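Local structure of putative RnfG subunit of electron transport complex (Thermotoga maritima, 3DCZ) at residues Ile28-Leu32 against Glu44-Glu48; Ile47-Val51 against Leu73-Val77; Thr54-Val59 against Leu70-Tyr74; Arg82-Ser88 against Val100-Lys106; Leu149-Leu153 against Leu195-Tyr199. The protein is probably the FMN-binding subunit G of the membrane-bound Rnf complex, which couples electron transfer to the translocation of ions across the membrane. All blocks are in the same frame, centred on the assembly; numbering follows the deposited sequence. Where two conformers were deposited one is given.

Contact 1 of 5, residues Ile28-Leu32 against Glu44-Glu48; sequences IKFVL and EKEIE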
# COMPACT_ATOMS: atom_id res chain seq x y z
N ILE A 28 6.37 6.55 4.36
CA ILE A 28 5.32 6.31 5.34
C ILE A 28 4.46 7.57 5.48
O ILE A 28 3.23 7.49 5.55
CB ILE A 28 5.95 5.91 6.67
CG1 ILE A 28 6.62 4.56 6.50
CG2 ILE A 28 4.87 5.88 7.82
CD1 ILE A 28 7.46 4.09 7.74
N LYS A 29 5.10 8.73 5.51
CA LYS A 29 4.37 10.00 5.55
C LYS A 29 3.46 10.13 4.32
O LYS A 29 2.27 10.48 4.44
CB LYS A 29 5.34 11.19 5.59
CG LYS A 29 6.05 11.37 6.91
CD LYS A 29 7.10 12.48 6.84
CE LYS A 29 7.72 12.73 8.17
NZ LYS A 29 8.60 13.91 8.05
N PHE A 30 4.00 9.81 3.14
CA PHE A 30 3.22 9.95 1.91
C PHE A 30 1.94 9.10 1.94
O PHE A 30 0.84 9.59 1.61
CB PHE A 30 4.02 9.56 0.68
CG PHE A 30 3.21 9.63 -0.57
CD1 PHE A 30 3.02 10.83 -1.22
CD2 PHE A 30 2.60 8.49 -1.09
CE1 PHE A 30 2.27 10.90 -2.33
CE2 PHE A 30 1.79 8.56 -2.18
CZ PHE A 30 1.65 9.78 -2.85
N VAL A 31 2.07 7.84 2.38
CA VAL A 31 0.93 6.92 2.32
C VAL A 31 -0.13 7.22 3.38
O VAL A 31 -1.25 6.68 3.36
CB VAL A 31 1.36 5.42 2.34
CG1 VAL A 31 2.24 5.11 1.07
CG2 VAL A 31 2.08 5.07 3.61
N LEU A 32 0.25 8.10 4.32
CA LEU A 32 -0.66 8.61 5.34
C LEU A 32 -1.28 9.96 4.97
O LEU A 32 -1.96 10.56 5.79
CB LEU A 32 0.01 8.63 6.71
CG LEU A 32 0.16 7.26 7.40
CD1 LEU A 32 1.19 7.37 8.54
CD2 LEU A 32 -1.18 6.75 7.92
N GLU A 44 2.18 15.10 10.85
CA GLU A 44 3.47 14.67 10.34
C GLU A 44 4.48 14.36 11.45
O GLU A 44 5.21 13.37 11.34
CB GLU A 44 4.04 15.70 9.38
CG GLU A 44 5.38 15.32 8.82
CD GLU A 44 5.95 16.34 7.85
OE1 GLU A 44 5.28 17.36 7.58
OE2 GLU A 44 7.10 16.13 7.39
N LYS A 45 4.54 15.19 12.49
CA LYS A 45 5.44 14.92 13.62
C LYS A 45 5.01 13.68 14.42
O LYS A 45 5.86 12.93 14.90
CB LYS A 45 5.57 16.13 14.55
CG LYS A 45 6.20 17.33 13.88
N GLU A 46 3.69 13.47 14.56
CA GLU A 46 3.17 12.28 15.19
C GLU A 46 3.59 11.04 14.40
O GLU A 46 3.96 10.03 14.96
CB GLU A 46 1.65 12.33 15.34
CG GLU A 46 1.03 11.11 16.06
CD GLU A 46 -0.50 11.18 16.21
OE1 GLU A 46 -1.05 12.30 16.30
OE2 GLU A 46 -1.17 10.10 16.25
N ILE A 47 3.53 11.12 13.08
CA ILE A 47 3.98 9.99 12.27
C ILE A 47 5.45 9.65 12.59
O ILE A 47 5.77 8.48 12.83
CB ILE A 47 3.83 10.23 10.76
CG1 ILE A 47 2.34 10.38 10.37
CG2 ILE A 47 4.52 9.13 9.98
CD1 ILE A 47 2.12 10.88 8.93
N GLU A 48 6.32 10.66 12.60
CA GLU A 48 7.74 10.49 12.94
C GLU A 48 7.91 9.82 14.30
O GLU A 48 8.69 8.86 14.43
CB GLU A 48 8.46 11.84 12.96
CG GLU A 48 8.63 12.52 11.62
CD GLU A 48 8.85 14.04 11.73
OE1 GLU A 48 9.05 14.57 12.86
OE2 GLU A 48 8.80 14.72 10.68

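Contact 2 of 5, residues Ile47-Val51 against Leu73-Val77; sequences IEEIV and LYEFV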
# COMPACT_ATOMS: atom_id res chain seq x y z
N ILE A 47 3.53 11.12 13.08
CA ILE A 47 3.98 9.99 12.27
C ILE A 47 5.45 9.65 12.59
O ILE A 47 5.77 8.48 12.83
CB ILE A 47 3.83 10.23 10.76
CG1 ILE A 47 2.34 10.38 10.37
CG2 ILE A 47 4.52 9.13 9.98
CD1 ILE A 47 2.12 10.88 8.93
N GLU A 48 6.32 10.66 12.60
CA GLU A 48 7.74 10.49 12.94
C GLU A 48 7.91 9.82 14.30
O GLU A 48 8.69 8.86 14.43
CB GLU A 48 8.46 11.84 12.96
CG GLU A 48 8.63 12.52 11.62
CD GLU A 48 8.85 14.04 11.73
OE1 GLU A 48 9.05 14.57 12.86
OE2 GLU A 48 8.80 14.72 10.68
N GLU A 49 7.16 10.29 15.29
CA GLU A 49 7.28 9.77 16.65
C GLU A 49 6.86 8.30 16.71
O GLU A 49 7.54 7.47 17.33
CB GLU A 49 6.48 10.62 17.62
CG GLU A 49 7.13 11.99 17.86
CD GLU A 49 6.26 12.96 18.63
OE1 GLU A 49 5.12 12.60 19.00
OE2 GLU A 49 6.71 14.10 18.86
N ILE A 50 5.75 7.97 16.05
CA ILE A 50 5.25 6.60 16.04
C ILE A 50 6.23 5.67 15.33
O ILE A 50 6.52 4.56 15.78
CB ILE A 50 3.82 6.53 15.44
CG1 ILE A 50 2.79 7.14 16.40
CG2 ILE A 50 3.45 5.08 15.07
CD1 ILE A 50 1.45 7.34 15.73
N VAL A 51 6.74 6.10 14.19
CA VAL A 51 7.70 5.27 13.47
C VAL A 51 8.96 5.03 14.31
O VAL A 51 9.45 3.89 14.41
CB VAL A 51 8.06 5.93 12.11
CG1 VAL A 51 9.23 5.22 11.50
CG2 VAL A 51 6.83 5.92 11.17
N LEU A 73 4.79 -3.66 11.60
CA LEU A 73 3.45 -3.20 11.28
C LEU A 73 3.30 -1.87 12.04
O LEU A 73 3.25 -1.86 13.27
CB LEU A 73 2.44 -4.23 11.80
CG LEU A 73 0.99 -3.84 11.59
CD1 LEU A 73 0.68 -3.59 10.12
CD2 LEU A 73 0.08 -4.90 12.17
N TYR A 74 3.24 -0.75 11.33
CA TYR A 74 3.04 0.55 11.97
C TYR A 74 1.54 0.83 12.05
O TYR A 74 0.83 0.70 11.05
CB TYR A 74 3.69 1.66 11.14
CG TYR A 74 5.18 1.49 11.00
CD1 TYR A 74 6.04 1.80 12.04
CD2 TYR A 74 5.72 1.01 9.83
CE1 TYR A 74 7.43 1.65 11.90
CE2 TYR A 74 7.09 0.84 9.68
CZ TYR A 74 7.95 1.17 10.71
OH TYR A 74 9.35 1.01 10.62
N GLU A 75 1.08 1.22 13.24
CA GLU A 75 -0.32 1.49 13.50
C GLU A 75 -0.56 2.95 13.78
O GLU A 75 0.24 3.58 14.48
CB GLU A 75 -0.75 0.75 14.74
CG GLU A 75 -0.61 -0.76 14.64
CD GLU A 75 -1.18 -1.43 15.87
OE1 GLU A 75 -2.40 -1.64 15.90
OE2 GLU A 75 -0.43 -1.72 16.81
N PHE A 76 -1.67 3.45 13.26
CA PHE A 76 -2.03 4.86 13.44
C PHE A 76 -3.54 4.95 13.63
O PHE A 76 -4.28 4.00 13.33
CB PHE A 76 -1.61 5.71 12.23
CG PHE A 76 -0.18 5.57 11.84
CD1 PHE A 76 0.21 4.55 10.99
CD2 PHE A 76 0.78 6.42 12.35
CE1 PHE A 76 1.55 4.39 10.62
CE2 PHE A 76 2.13 6.25 12.01
CZ PHE A 76 2.51 5.24 11.14
N VAL A 77 -3.96 6.10 14.14
CA VAL A 77 -5.37 6.51 14.17
C VAL A 77 -5.48 7.81 13.40
O VAL A 77 -4.78 8.80 13.70
CB VAL A 77 -5.89 6.69 15.62
CG1 VAL A 77 -7.39 7.09 15.58
CG2 VAL A 77 -5.70 5.40 16.42

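Contact 3 of 5, residues Thr54-Val59 against Leu70-Tyr74; sequences TGIETV and LGPLY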
# COMPACT_ATOMS: atom_id res chain seq x y z
N THR A 54 8.08 2.70 17.30
CA THR A 54 7.79 1.34 16.86
C THR A 54 9.08 0.66 16.39
O THR A 54 9.28 -0.53 16.62
CB THR A 54 6.77 1.34 15.72
OG1 THR A 54 5.58 2.05 16.11
CG2 THR A 54 6.38 -0.07 15.32
N GLY A 55 9.92 1.44 15.71
CA GLY A 55 11.21 0.99 15.23
C GLY A 55 11.31 1.26 13.75
O GLY A 55 10.41 0.91 12.99
N ILE A 56 12.40 1.91 13.33
CA ILE A 56 12.59 2.29 11.94
C ILE A 56 13.23 1.17 11.11
O ILE A 56 13.28 1.26 9.89
CB ILE A 56 13.46 3.60 11.83
CG1 ILE A 56 13.37 4.25 10.44
CG2 ILE A 56 14.91 3.27 12.14
CD1 ILE A 56 12.04 4.51 9.80
N GLU A 57 13.70 0.12 11.78
CA GLU A 57 14.24 -1.02 11.06
C GLU A 57 13.19 -1.63 10.14
O GLU A 57 12.00 -1.39 10.30
CB GLU A 57 14.70 -2.09 12.05
CG GLU A 57 13.60 -2.99 12.62
CD GLU A 57 12.84 -2.45 13.81
OE1 GLU A 57 13.14 -1.35 14.29
OE2 GLU A 57 11.95 -3.19 14.28
N THR A 58 13.67 -2.38 9.16
CA THR A 58 12.80 -3.22 8.33
C THR A 58 13.15 -4.67 8.60
O THR A 58 14.31 -5.05 8.48
CB THR A 58 12.90 -2.87 6.83
OG1 THR A 58 12.42 -1.53 6.64
CG2 THR A 58 12.07 -3.81 5.97
N VAL A 59 12.13 -5.43 9.00
CA VAL A 59 12.24 -6.84 9.34
C VAL A 59 11.20 -7.65 8.57
O VAL A 59 10.16 -7.13 8.20
CB VAL A 59 12.05 -7.05 10.85
CG1 VAL A 59 13.21 -6.45 11.59
CG2 VAL A 59 10.72 -6.43 11.32
N LEU A 70 6.93 -7.18 4.95
CA LEU A 70 7.97 -6.58 5.76
C LEU A 70 7.38 -5.68 6.82
O LEU A 70 6.44 -4.92 6.56
CB LEU A 70 8.88 -5.79 4.85
CG LEU A 70 9.54 -6.57 3.73
CD1 LEU A 70 10.19 -5.63 2.70
CD2 LEU A 70 10.61 -7.49 4.30
N GLY A 71 7.93 -5.76 8.02
CA GLY A 71 7.45 -4.92 9.13
C GLY A 71 8.55 -4.00 9.61
O GLY A 71 9.58 -3.83 8.96
N PRO A 72 8.34 -3.37 10.77
CA PRO A 72 7.18 -3.51 11.63
C PRO A 72 5.86 -3.13 11.01
O PRO A 72 5.81 -2.36 10.05
CB PRO A 72 7.48 -2.49 12.76
CG PRO A 72 8.89 -2.27 12.74
CD PRO A 72 9.34 -2.44 11.33
N LEU A 73 4.79 -3.66 11.60
CA LEU A 73 3.45 -3.20 11.28
C LEU A 73 3.30 -1.87 12.04
O LEU A 73 3.25 -1.86 13.27
CB LEU A 73 2.44 -4.23 11.80
CG LEU A 73 0.99 -3.84 11.59
CD1 LEU A 73 0.68 -3.59 10.12
CD2 LEU A 73 0.08 -4.90 12.17
N TYR A 74 3.24 -0.75 11.33
CA TYR A 74 3.04 0.55 11.97
C TYR A 74 1.54 0.83 12.05
O TYR A 74 0.83 0.70 11.05
CB TYR A 74 3.69 1.66 11.14
CG TYR A 74 5.18 1.49 11.00
CD1 TYR A 74 6.04 1.80 12.04
CD2 TYR A 74 5.72 1.01 9.83
CE1 TYR A 74 7.43 1.65 11.90
CE2 TYR A 74 7.09 0.84 9.68
CZ TYR A 74 7.95 1.17 10.71
OH TYR A 74 9.35 1.01 10.62

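Contact 4 of 5, residues Arg82-Ser88 against Val100-Lys106; sequences RNAYVLS and VVACFIK. With ACT (acetate ion), chain D.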
# COMPACT_ATOMS: atom_id res chain seq x y z
N ARG A 82 -10.21 6.62 12.41
CA ARG A 82 -10.08 5.32 11.75
C ARG A 82 -8.71 4.72 12.02
O ARG A 82 -7.72 5.43 12.11
CB ARG A 82 -10.29 5.47 10.23
CG ARG A 82 -11.64 6.04 9.83
CD ARG A 82 -11.73 6.19 8.31
NE ARG A 82 -10.89 7.31 7.83
CZ ARG A 82 -10.38 7.43 6.61
NH1 ARG A 82 -10.58 6.52 5.66
NH2 ARG A 82 -9.63 8.49 6.32
N ASN A 83 -8.65 3.40 12.13
CA ASN A 83 -7.37 2.72 12.30
C ASN A 83 -6.70 2.50 10.97
O ASN A 83 -7.28 1.92 10.05
CB ASN A 83 -7.57 1.37 13.01
CG ASN A 83 -7.83 1.52 14.49
OD1 ASN A 83 -7.95 2.64 15.01
ND2 ASN A 83 -7.90 0.42 15.17
N ALA A 84 -5.46 2.93 10.90
CA ALA A 84 -4.65 2.85 9.70
C ALA A 84 -3.44 1.96 10.01
O ALA A 84 -2.96 1.94 11.13
CB ALA A 84 -4.24 4.22 9.26
N TYR A 85 -2.97 1.24 8.98
CA TYR A 85 -1.85 0.32 9.10
C TYR A 85 -0.91 0.61 7.96
O TYR A 85 -1.38 0.72 6.81
CB TYR A 85 -2.37 -1.13 9.02
CG TYR A 85 -3.26 -1.42 10.20
CD1 TYR A 85 -2.68 -1.84 11.41
CD2 TYR A 85 -4.60 -1.15 10.16
CE1 TYR A 85 -3.46 -2.02 12.53
CE2 TYR A 85 -5.39 -1.36 11.29
CZ TYR A 85 -4.80 -1.79 12.47
OH TYR A 85 -5.56 -1.96 13.60
N VAL A 86 0.38 0.73 8.24
CA VAL A 86 1.38 0.88 7.19
C VAL A 86 2.31 -0.31 7.29
O VAL A 86 2.80 -0.67 8.35
CB VAL A 86 2.15 2.23 7.29
CG1 VAL A 86 3.27 2.26 6.26
CG2 VAL A 86 1.17 3.41 7.13
N LEU A 87 2.51 -0.93 6.14
CA LEU A 87 3.53 -1.97 6.07
C LEU A 87 4.23 -1.93 4.73
O LEU A 87 3.97 -1.05 3.91
CB LEU A 87 2.95 -3.35 6.42
CG LEU A 87 1.89 -3.97 5.51
CD1 LEU A 87 1.45 -5.33 6.06
CD2 LEU A 87 0.66 -3.06 5.38
N SER A 88 5.19 -2.83 4.55
CA SER A 88 5.99 -2.87 3.35
C SER A 88 5.92 -4.28 2.75
O SER A 88 5.54 -5.27 3.40
CB SER A 88 7.43 -2.51 3.74
OG SER A 88 7.50 -1.11 4.01
N VAL A 100 7.85 -1.91 -1.59
CA VAL A 100 6.58 -1.21 -1.76
C VAL A 100 6.00 -0.90 -0.35
O VAL A 100 5.83 -1.84 0.45
CB VAL A 100 5.52 -2.10 -2.48
CG1 VAL A 100 4.22 -1.28 -2.69
CG2 VAL A 100 6.05 -2.62 -3.82
N VAL A 101 5.71 0.38 -0.07
CA VAL A 101 5.13 0.82 1.22
C VAL A 101 3.66 1.10 0.92
O VAL A 101 3.33 1.65 -0.14
CB VAL A 101 5.84 2.11 1.76
CG1 VAL A 101 5.18 2.57 3.05
CG2 VAL A 101 7.37 1.81 1.93
N ALA A 102 2.77 0.70 1.80
CA ALA A 102 1.34 0.90 1.59
C ALA A 102 0.63 1.14 2.89
O ALA A 102 1.05 0.64 3.92
CB ALA A 102 0.72 -0.27 0.83
N CYS A 103 -0.46 1.89 2.81
CA CYS A 103 -1.31 2.20 3.95
C CYS A 103 -2.71 1.64 3.66
O CYS A 103 -3.32 1.91 2.62
CB CYS A 103 -1.44 3.73 4.16
SG CYS A 103 -2.68 4.13 5.42
N PHE A 104 -3.20 0.83 4.60
CA PHE A 104 -4.53 0.26 4.57
C PHE A 104 -5.30 0.84 5.74
O PHE A 104 -4.77 0.99 6.83
CB PHE A 104 -4.49 -1.26 4.72
CG PHE A 104 -3.83 -1.96 3.58
CD1 PHE A 104 -2.44 -2.12 3.51
CD2 PHE A 104 -4.60 -2.51 2.56
CE1 PHE A 104 -1.83 -2.73 2.41
CE2 PHE A 104 -3.97 -3.18 1.48
CZ PHE A 104 -2.58 -3.28 1.42
N ILE A 105 -6.55 1.14 5.52
CA ILE A 105 -7.41 1.67 6.56
C ILE A 105 -8.55 0.70 6.82
O ILE A 105 -9.25 0.25 5.91
CB ILE A 105 -7.93 3.06 6.20
CG1 ILE A 105 -6.72 4.01 6.10
CG2 ILE A 105 -8.97 3.57 7.23
CD1 ILE A 105 -7.01 5.35 5.45
N LYS A 106 -8.77 0.42 8.10
CA LYS A 106 -9.76 -0.54 8.51
C LYS A 106 -11.14 0.02 8.29
O LYS A 106 -11.47 1.15 8.69
CB LYS A 106 -9.60 -0.92 9.99
CG LYS A 106 -10.57 -1.98 10.46
CD LYS A 106 -10.17 -3.38 9.99
CE LYS A 106 -11.34 -4.36 10.18
NZ LYS A 106 -11.51 -5.31 9.05
C ACT D . -8.84 -3.02 13.54
O ACT D . -8.19 -1.98 13.36
OXT ACT D . -9.99 -2.83 13.99
CH3 ACT D . -8.32 -4.38 13.20
O HOH W 1 -11.14 2.09 11.62

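Contact 5 of 5, residues Leu149-Leu153 against Leu195-Tyr199; sequences LKNGL and LNLMY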
# COMPACT_ATOMS: atom_id res chain seq x y z
N LEU A 149 -10.28 -4.85 -2.90
CA LEU A 149 -9.27 -5.70 -2.27
C LEU A 149 -9.77 -7.13 -2.06
O LEU A 149 -8.98 -8.09 -2.17
CB LEU A 149 -8.83 -5.09 -0.92
CG LEU A 149 -8.00 -3.83 -1.04
CD1 LEU A 149 -7.67 -3.35 0.39
CD2 LEU A 149 -6.73 -4.11 -1.80
N LYS A 150 -11.07 -7.28 -1.79
CA LYS A 150 -11.66 -8.60 -1.60
C LYS A 150 -11.66 -9.35 -2.92
O LYS A 150 -11.51 -10.57 -2.92
CB LYS A 150 -13.08 -8.49 -1.04
CG LYS A 150 -13.07 -8.06 0.38
CD LYS A 150 -14.48 -7.77 0.94
CE LYS A 150 -14.41 -6.97 2.26
NZ LYS A 150 -15.78 -6.42 2.58
N ASN A 151 -11.80 -8.62 -4.02
CA ASN A 151 -11.76 -9.18 -5.41
C ASN A 151 -10.33 -9.68 -5.72
O ASN A 151 -10.13 -10.58 -6.55
CB ASN A 151 -12.09 -8.08 -6.46
CG ASN A 151 -13.62 -7.73 -6.59
OD1 ASN A 151 -13.98 -6.73 -7.23
ND2 ASN A 151 -14.49 -8.55 -6.03
N GLY A 152 -9.35 -9.00 -5.12
CA GLY A 152 -7.93 -9.21 -5.43
C GLY A 152 -7.50 -8.16 -6.44
O GLY A 152 -8.16 -7.97 -7.44
N LEU A 153 -6.38 -7.49 -6.19
CA LEU A 153 -5.87 -6.51 -7.16
C LEU A 153 -5.25 -7.20 -8.37
O LEU A 153 -4.61 -8.25 -8.24
CB LEU A 153 -4.82 -5.63 -6.50
CG LEU A 153 -5.24 -4.83 -5.29
CD1 LEU A 153 -3.97 -4.20 -4.71
CD2 LEU A 153 -6.23 -3.77 -5.75
N LEU A 195 1.18 -5.81 -2.86
CA LEU A 195 -0.03 -5.22 -2.24
C LEU A 195 -1.01 -6.32 -1.80
O LEU A 195 -1.54 -6.29 -0.69
CB LEU A 195 -0.69 -4.25 -3.23
CG LEU A 195 0.10 -2.95 -3.41
CD1 LEU A 195 -0.53 -2.14 -4.56
CD2 LEU A 195 0.18 -2.12 -2.09
N ASN A 196 -1.23 -7.30 -2.67
CA ASN A 196 -2.10 -8.39 -2.35
C ASN A 196 -1.60 -9.19 -1.14
O ASN A 196 -2.37 -9.65 -0.31
CB ASN A 196 -2.27 -9.31 -3.55
CG ASN A 196 -3.24 -8.78 -4.58
OD1 ASN A 196 -4.20 -8.06 -4.24
ND2 ASN A 196 -3.04 -9.18 -5.83
N LEU A 197 -0.29 -9.40 -1.05
CA LEU A 197 0.27 -10.09 0.10
C LEU A 197 0.12 -9.32 1.40
O LEU A 197 -0.15 -9.91 2.46
CB LEU A 197 1.74 -10.45 -0.15
CG LEU A 197 1.98 -11.51 -1.23
CD1 LEU A 197 3.49 -11.66 -1.43
CD2 LEU A 197 1.31 -12.79 -0.81
N MSE A 198 0.34 -8.01 1.34
CA MSE A 198 0.18 -7.18 2.53
C MSE A 198 -1.26 -7.24 3.04
O MSE A 198 -1.50 -7.33 4.23
CB MSE A 198 0.60 -5.74 2.20
CG MSE A 198 2.09 -5.54 2.25
SE MSE A 198 2.49 -3.63 1.83
CE MSE A 198 2.81 -4.25 0.29
N TYR A 199 -2.21 -7.22 2.11
CA TYR A 199 -3.62 -7.37 2.46
C TYR A 199 -3.90 -8.73 3.10
O TYR A 199 -4.56 -8.81 4.15
CB TYR A 199 -4.49 -7.14 1.25
CG TYR A 199 -5.96 -7.35 1.50
CD1 TYR A 199 -6.73 -6.41 2.23
CD2 TYR A 199 -6.61 -8.48 1.00
CE1 TYR A 199 -8.09 -6.63 2.44
CE2 TYR A 199 -7.97 -8.68 1.23
CZ TYR A 199 -8.69 -7.75 1.94
OH TYR A 199 -10.07 -7.96 2.11
O HOH W 2 -6.06 -8.03 -2.27

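Contact 1 of 5, residues Ile28-Leu32 against Glu44-Glu48
The last turn of helix 22-31 packs against the first turns of helix 44-54. Lys29 and Ile47 are the nearest pair along the backbones, with CA atoms 6.7 Å apart. Lys29 dominates the polar side. Its CA-to-CB bond points sideways, but chi1 is m and chi2 to chi4 are all t. The extended chain therefore carries the ammonium group across to the second helix. There Lys29 NZ lies 2.8 Å from Glu44 OE2 and 2.8 Å from Glu48 OE2, forming a salt bridge with each. The two glutamates are one helical turn apart. Glu44 reaches the lysine with chi1 and chi2 both t, Glu48 with chi1 m and chi2 t, so two different rotamers bring their carboxylates to one charge. Beneath this network lies an apolar layer. Ile47 points toward the first helix in the mt rotamer. Its CG2 meets Ile28 CG2 at 3.9 Å, and its CD1 meets Leu32 CD1 at 3.7 Å. Ile28 and Leu32 are also mt. The aliphatic part of Lys29 closes over this layer, with Lys29 CG 4.1 Å from Ile47 CG2. Ile28 and Leu32 also touch Phe76 of strand 67-77, which links the layer to the sheet. This is helix-helix packing with a buried apolar seam, edged by an interhelical Glu-Lys-Glu salt-bridge network with i, i+4 glutamates.

Contact 2 of 5, residues Ile47-Val51 against Leu73-Val77
Phe76 projects from its strand against helix 44-54, and its ring meets three helical residues. Ile50 comes closest, with Ile50 CG2 3.5 Å from Phe76 CE2. Ile47 CA lies 4.2 Å from the same Phe76 CE2. Val51 CG2 approaches the ring edge, 4.4 Å from Phe76 CZ. Ile50 CG2 also rests 3.6 Å from the backbone Glu75 O. This is helix-on-sheet packing: helix 44-54 lies against strand 67-77 of the antiparallel sheet. The local axes come within 9.2 Å and run at 143°, so the helix is closer to antiparallel than to parallel with the strand. Tyr74, two residues before Phe76, points to the same side of the strand. Val51 CG1 is 4.0 Å from Tyr74 CE1, and Val51 O lies at the edge of the tyrosine ring. The hydroxyl of Tyr74 is hydrogen-bonded to Gly55 O, just past the end of the helix, and also to Lys24 of helix 22-31. Ile28 of helix 22-31 also touches both Val51 and Tyr74.

Contact 3 of 5, residues Thr54-Val59 against Leu70-Tyr74
Pro72, Tyr74 and Val59 carry much of this contact. Pro72 follows a cis peptide bond, close to where the chain turns a corner at Gly71. Its ring sits in the curve of the 54-59 segment. Pro72 CB is 3.7 Å from Thr54 CG2, Pro72 CG is 3.5 Å from Gly55 O, and Pro72 CD is 3.0 Å from Glu57 O. Tyr74 reaches in from the strand, and Tyr74 OH donates a 2.6 Å hydrogen bond to Gly55 O. Thr54 CB packs 3.8 Å from Tyr74 CD1. Gly55 is the first residue to leave helical angles. At its backbone angles, with positive phi, a CB would be jammed against the carbonyl O of Thr54, which calls for glycine. Val59 forms an antiparallel hydrogen-bonded pair with Gly71. Val59 N donates to Gly71 O at 3.0 Å, and Gly71 N donates to Val59 O at 2.6 Å. Val59 CG2 also meets Pro72 CD at 4.2 Å. The ammonium group of Lys24, from helix 22-31, is hydrogen-bonded to Tyr74 OH, Ile56 O and Thr58 OG1. The segment 54-59 leads from helix 44-54 into the edge strand 59-64, which pairs with strand 67-77, itself hydrogen-bonded to strand 83-90.

Contact 4 of 5, residues Arg82-Ser88 against Val100-Lys106
The two strands run antiparallel, with local axes 4.6 Å apart at the closest and an angle of 156° between their directions. Tyr85 with Phe104 and Leu87 with Ala102 are hydrogen-bonded pairs. Tyr85 N donates to Phe104 O at 2.8 Å, and Phe104 N to Tyr85 O at 2.9 Å. Ala84-Ile105, Val86-Cys103 and Ser88-Val101 are the non-hydrogen-bonded pairs between and beside them. Strands 83-90 and 98-107 form a beta hairpin inside the five-stranded antiparallel sheet, and the second strand falls within the FMN-binding family region. Side chains alternate between two faces. On one, Val86 CG1 meets Val101 CG1 at 3.7 Å, and Ala84 CB meets Ile105 CG1 at 4.0 Å; Leu32 touches Cys103 here. On the other, Leu87 CD2 lies 3.7 Å from Phe104 CD1, under helix 188-206. At the Asn83-Lys106 end one water bridges Asn83 N and Lys106 O. An acetate, probably from the crystallisation liquor, accepts hydrogen bonds at its O from Tyr85 OH at 2.6 Å and Asn83 ND2 at 3.0 Å.

Contact 5 of 5, residues Leu149-Leu153 against Leu195-Tyr199
This is packing of the C-terminal end of helix 146-151, and the turn after it, on the long C-terminal helix 188-206, within the FMN-binding family region. Helix 188-206 packs on the antiparallel sheet. Leu149 touches Phe104 and Leu195 touches Ala102, both of strand 98-107. Tyr199 has the largest area covered here. Its ring takes Leu149 CB over one face, a CH-pi contact of 3.9 Å from Leu149 CB to the Tyr199 ring centroid. Leu149 CD1 also packs 3.7 Å from Tyr199 CD1. Leu195 lies one turn before Tyr199 on helix 188-206, and Leu153 CD1 rests 3.6 Å from Leu195 CB. Gly152 has positive phi as the chain leaves the short helix. This turn brings the backbone of Leu153 to Asn196. The asparagine amide pairs with it twice: Leu153 N donates to Asn196 OD1 at 3.0 Å, and Asn196 ND2 donates to Leu153 O at 3.0 Å. A water completes the polar side, donating to Leu149 O at 2.9 Å and to Asn196 OD1 at 2.7 Å.

How the contacts relate
Contacts 1 and 2 share Ile47 and Glu48, and their centres are about 7 Å apart. They join in one apolar layer, where Leu32 CD1 lies 3.6 Å from Phe76 CZ. Contact 3 continues along strand 67-77 and shares Leu73 and Tyr74 with contact 2. In contact 4, the neighbouring part of the sheet, Val86 N is 2.8 Å from Tyr74 O, a probable hydrogen bond. Contact 5 lies across the sheet from contact 1, with centres about 23 Å apart. Leu32 CD2 lies 3.9 Å from Cys103 SG and Ala102 CB 3.5 Å from Leu195 CD2, so contact 4 meets contact 1 on one face and contact 5 on the other. No FMN is present; Thr185, its predicted attachment point, is unmodelled.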